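Local coordinates for putative exported protein (Burkholderia pseudomallei, PDB 4JGB) that probably binds NAD(P)H through a Rossmann-type domain and may act as an oxidoreductase, though its substrate is not established, at residues A[63-73]-A[94-105]. Residues are numbered along the deposited sequence; the frame is centred on the assembly and turned at random.
With SO4 (sulfate ion), chain E.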
loop_
_atom_site.group_PDB
_atom_site.type_symbol
_atom_site.label_atom_id
_atom_site.label_comp_id
_atom_site.label_asym_id
_atom_site.label_seq_id
_atom_site.Cartn_x
_atom_site.Cartn_y
_atom_site.Cartn_z
ATOM N N LEU A 63 -9.721 7.965 12.332
ATOM C CA LEU A 63 -10.323 7.599 11.037
ATOM C C LEU A 63 -11.748 8.077 10.900
ATOM O O LEU A 63 -12.339 7.972 9.811
ATOM C CB LEU A 63 -10.317 6.077 10.843
ATOM C CG LEU A 63 -8.970 5.393 10.611
ATOM C CD1 LEU A 63 -9.236 3.972 10.142
ATOM C CD2 LEU A 63 -8.150 6.159 9.582
ATOM N N ALA A 64 -12.305 8.586 11.995
ATOM C CA ALA A 64 -13.713 8.971 12.029
ATOM C C ALA A 64 -13.988 10.015 10.948
ATOM O O ALA A 64 -13.273 11.013 10.826
ATOM C CB ALA A 64 -14.114 9.462 13.421
ATOM N N GLY A 65 -14.972 9.732 10.102
ATOM C CA GLY A 65 -15.277 10.619 8.990
ATOM C C GLY A 65 -14.425 10.489 7.745
ATOM O O GLY A 65 -14.682 11.178 6.766
ATOM N N GLN A 66 -13.413 9.633 7.760
ATOM C CA GLN A 66 -12.572 9.441 6.560
ATOM C C GLN A 66 -13.247 8.497 5.555
ATOM O O GLN A 66 -13.973 7.561 5.950
ATOM C CB GLN A 66 -11.182 8.897 6.930
ATOM C CG GLN A 66 -10.349 9.762 7.882
ATOM C CD GLN A 66 -9.913 11.093 7.270
ATOM O OE1 GLN A 66 -9.796 11.227 6.053
ATOM N NE2 GLN A 66 -9.688 12.093 8.122
ATOM N N ASP A 67 -13.018 8.740 4.264
ATOM C CA ASP A 67 -13.533 7.812 3.226
ATOM C C ASP A 67 -12.631 6.607 3.051
ATOM O O ASP A 67 -13.107 5.501 2.764
ATOM C CB ASP A 67 -13.702 8.509 1.873
ATOM C CG ASP A 67 -14.645 9.657 1.941
ATOM O OD1 ASP A 67 -15.765 9.437 2.413
ATOM O OD2 ASP A 67 -14.262 10.772 1.528
ATOM N N VAL A 68 -11.323 6.814 3.215
ATOM C CA VAL A 68 -10.336 5.799 2.849
ATOM C C VAL A 68 -9.216 5.814 3.889
ATOM O O VAL A 68 -8.739 6.873 4.293
ATOM C CB VAL A 68 -9.763 6.094 1.439
ATOM C CG1 VAL A 68 -8.593 5.165 1.035
ATOM C CG2 VAL A 68 -10.889 6.089 0.403
ATOM N N VAL A 69 -8.769 4.645 4.314
ATOM C CA VAL A 69 -7.515 4.629 5.070
ATOM C C VAL A 69 -6.433 3.887 4.262
ATOM O O VAL A 69 -6.672 2.791 3.723
ATOM C CB VAL A 69 -7.723 4.093 6.498
ATOM C CG1 VAL A 69 -8.103 2.624 6.455
ATOM C CG2 VAL A 69 -6.465 4.266 7.319
ATOM N N ALA A 70 -5.259 4.503 4.132
ATOM C CA ALA A 70 -4.129 3.869 3.409
ATOM C C ALA A 70 -2.865 3.759 4.271
ATOM O O ALA A 70 -2.567 4.636 5.079
ATOM C CB ALA A 70 -3.828 4.620 2.085
ATOM N N SER A 71 -2.113 2.685 4.090
ATOM C CA SER A 71 -0.828 2.547 4.757
ATOM C C SER A 71 0.289 2.470 3.700
ATOM O O SER A 71 0.257 1.609 2.812
ATOM C CB SER A 71 -0.847 1.318 5.685
ATOM O OG SER A 71 0.464 0.862 5.989
ATOM N N ALA A 72 1.274 3.353 3.823
ATOM C CA ALA A 72 2.282 3.570 2.778
ATOM C C ALA A 72 3.709 3.355 3.241
ATOM O O ALA A 72 4.653 3.824 2.602
ATOM C CB ALA A 72 2.149 4.973 2.210
ATOM N N TYR A 73 3.871 2.672 4.363
ATOM C CA TYR A 73 5.190 2.188 4.753
ATOM C C TYR A 73 5.845 1.451 3.604
ATOM O O TYR A 73 5.278 0.506 3.066
ATOM C CB TYR A 73 5.081 1.276 5.967
ATOM C CG TYR A 73 4.503 1.993 7.140
ATOM C CD1 TYR A 73 5.220 3.011 7.785
ATOM C CD2 TYR A 73 3.235 1.678 7.601
ATOM C CE1 TYR A 73 4.677 3.689 8.872
ATOM C CE2 TYR A 73 2.686 2.347 8.682
ATOM C CZ TYR A 73 3.418 3.340 9.317
ATOM O OH TYR A 73 2.855 3.975 10.396
ATOM N N ALA A 94 -10.417 0.345 10.773
ATOM C CA ALA A 94 -11.387 0.681 9.723
ATOM C C ALA A 94 -12.765 0.186 10.116
ATOM O O ALA A 94 -13.724 0.943 10.041
ATOM C CB ALA A 94 -10.972 0.098 8.372
ATOM N N ARG A 95 -12.864 -1.081 10.542
ATOM C CA ARG A 95 -14.142 -1.646 11.034
ATOM C C ARG A 95 -14.776 -0.811 12.149
ATOM O O ARG A 95 -15.976 -0.482 12.097
ATOM C CB ARG A 95 -13.923 -3.082 11.536
ATOM C CG ARG A 95 -13.725 -4.107 10.419
ATOM C CD ARG A 95 -13.251 -5.446 10.959
ATOM N NE ARG A 95 -13.505 -6.522 10.001
ATOM C CZ ARG A 95 -12.978 -7.739 10.101
ATOM N NH1 ARG A 95 -12.159 -8.013 11.095
ATOM N NH2 ARG A 95 -13.255 -8.668 9.189
ATOM N N LYS A 96 -13.967 -0.486 13.159
ATOM C CA LYS A 96 -14.424 0.208 14.359
ATOM C C LYS A 96 -14.910 1.612 14.010
ATOM O O LYS A 96 -15.901 2.085 14.559
ATOM C CB LYS A 96 -13.296 0.288 15.393
ATOM N N ALA A 97 -14.212 2.244 13.058
ATOM C CA ALA A 97 -14.520 3.601 12.612
ATOM C C ALA A 97 -15.589 3.680 11.487
ATOM O O ALA A 97 -16.103 4.749 11.201
ATOM C CB ALA A 97 -13.243 4.308 12.194
ATOM N N GLY A 98 -15.921 2.562 10.855
ATOM C CA GLY A 98 -16.952 2.567 9.804
ATOM C C GLY A 98 -16.407 2.944 8.435
ATOM O O GLY A 98 -17.165 3.381 7.556
ATOM N N VAL A 99 -15.091 2.765 8.253
ATOM C CA VAL A 99 -14.410 3.082 6.996
ATOM C C VAL A 99 -14.298 1.804 6.159
ATOM O O VAL A 99 -13.812 0.777 6.634
ATOM C CB VAL A 99 -13.002 3.673 7.259
ATOM C CG1 VAL A 99 -12.168 3.744 5.966
ATOM C CG2 VAL A 99 -13.128 5.037 7.952
ATOM N N LYS A 100 -14.773 1.858 4.925
ATOM C CA LYS A 100 -14.901 0.655 4.130
ATOM C C LYS A 100 -13.681 0.444 3.227
ATOM O O LYS A 100 -13.274 -0.692 2.968
ATOM C CB LYS A 100 -16.200 0.717 3.317
ATOM C CG LYS A 100 -16.542 -0.560 2.564
ATOM C CD LYS A 100 -17.513 -1.429 3.344
ATOM C CE LYS A 100 -17.934 -2.625 2.504
ATOM N NZ LYS A 100 -18.377 -2.203 1.139
ATOM N N ARG A 101 -13.091 1.538 2.756
ATOM C CA ARG A 101 -12.006 1.429 1.792
ATOM C C ARG A 101 -10.665 1.516 2.506
ATOM O O ARG A 101 -10.390 2.496 3.196
ATOM C CB ARG A 101 -12.159 2.502 0.693
ATOM C CG ARG A 101 -11.205 2.329 -0.484
ATOM C CD ARG A 101 -11.627 1.145 -1.316
ATOM N NE ARG A 101 -10.916 1.076 -2.580
ATOM C CZ ARG A 101 -10.081 0.111 -2.910
ATOM N NH1 ARG A 101 -9.805 -0.873 -2.045
ATOM N NH2 ARG A 101 -9.511 0.152 -4.108
ATOM N N VAL A 102 -9.870 0.452 2.356
ATOM C CA VAL A 102 -8.541 0.276 2.963
ATOM C C VAL A 102 -7.527 -0.095 1.861
ATOM O O VAL A 102 -7.701 -1.101 1.174
ATOM C CB VAL A 102 -8.545 -0.884 4.013
ATOM C CG1 VAL A 102 -7.152 -1.136 4.596
ATOM C CG2 VAL A 102 -9.542 -0.632 5.142
ATOM N N VAL A 103 -6.470 0.700 1.676
ATOM C CA VAL A 103 -5.469 0.342 0.655
ATOM C C VAL A 103 -4.085 0.299 1.298
ATOM O O VAL A 103 -3.666 1.272 1.944
ATOM C CB VAL A 103 -5.457 1.267 -0.603
ATOM C CG1 VAL A 103 -4.457 0.761 -1.655
ATOM C CG2 VAL A 103 -6.835 1.363 -1.242
ATOM N N VAL A 104 -3.393 -0.828 1.148
ATOM C CA VAL A 104 -2.060 -0.983 1.777
ATOM C C VAL A 104 -0.964 -1.259 0.746
ATOM O O VAL A 104 -1.188 -1.913 -0.269
ATOM C CB VAL A 104 -2.052 -2.030 2.948
ATOM C CG1 VAL A 104 -3.245 -1.844 3.877
ATOM C CG2 VAL A 104 -2.115 -3.461 2.450
ATOM N N VAL A 105 0.220 -0.725 1.001
ATOM C CA VAL A 105 1.408 -1.053 0.220
ATOM C C VAL A 105 1.773 -2.497 0.554
ATOM O O VAL A 105 1.956 -2.847 1.712
ATOM C CB VAL A 105 2.572 -0.050 0.507
ATOM C CG1 VAL A 105 3.925 -0.535 -0.057
ATOM C CG2 VAL A 105 2.233 1.333 -0.068
HETATM S S SO4 E . 4.606 6.532 12.871
HETATM O O1 SO4 E . 3.835 7.302 13.877
HETATM O O2 SO4 E . 3.773 6.080 11.736
HETATM O O3 SO4 E . 5.690 7.401 12.358
HETATM O O4 SO4 E . 5.169 5.335 13.530
HETATM O O HOH W 1 -16.253 7.464 9.975
HETATM O O HOH W 2 -15.222 4.052 2.812
#
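Val69 and Val102 pair as neighbours in parallel strands 68-71 and 101-105, whose axes approach to 4.7 Å and diverge by 11°. Strand 68-71, helix 83-97 and strand 101-105 form a beta-alpha-beta crossover in the central sheet of a Rossmann-like fold. Four backbone bonds fix the register: Val69 N to Arg101 O, Val103 N to Val69 O, Ser71 N to Val103 O and Val105 N to Ser71 O, all 2.9 to 3.0 Å. The helix ends in a Schellman motif with Gly98, of positive phi, as C-prime residue: Val99 N bonds to Ala94 O and Gly98 N, weakly, to Arg95 O. Val99 straddles the chain from the type II turn 63-66 into strand 68-71: CG2 sits 3.3 Å from Gln66 O, and CG1, anti to the backbone N (chi1 168°), lies against Asp67 O and Val69 N. Ala97 CB meets Leu63 CB at 3.7 Å. On the helix 83-97 face, Val69 CG1 lies alongside Val102 CG2 (3.8 Å) and touches Ala94 CB at 4.3 Å. On the opposite face, which helix 188-201 covers, Val68 lies side by side with CB and CG of Arg101, whose NH1 hydrogen-bonds to Asp150 O and whose NH2 salt-bridges Glu198. Val103 CG2 sits over the centre of that guanidinium, 3.7 Å above its plane.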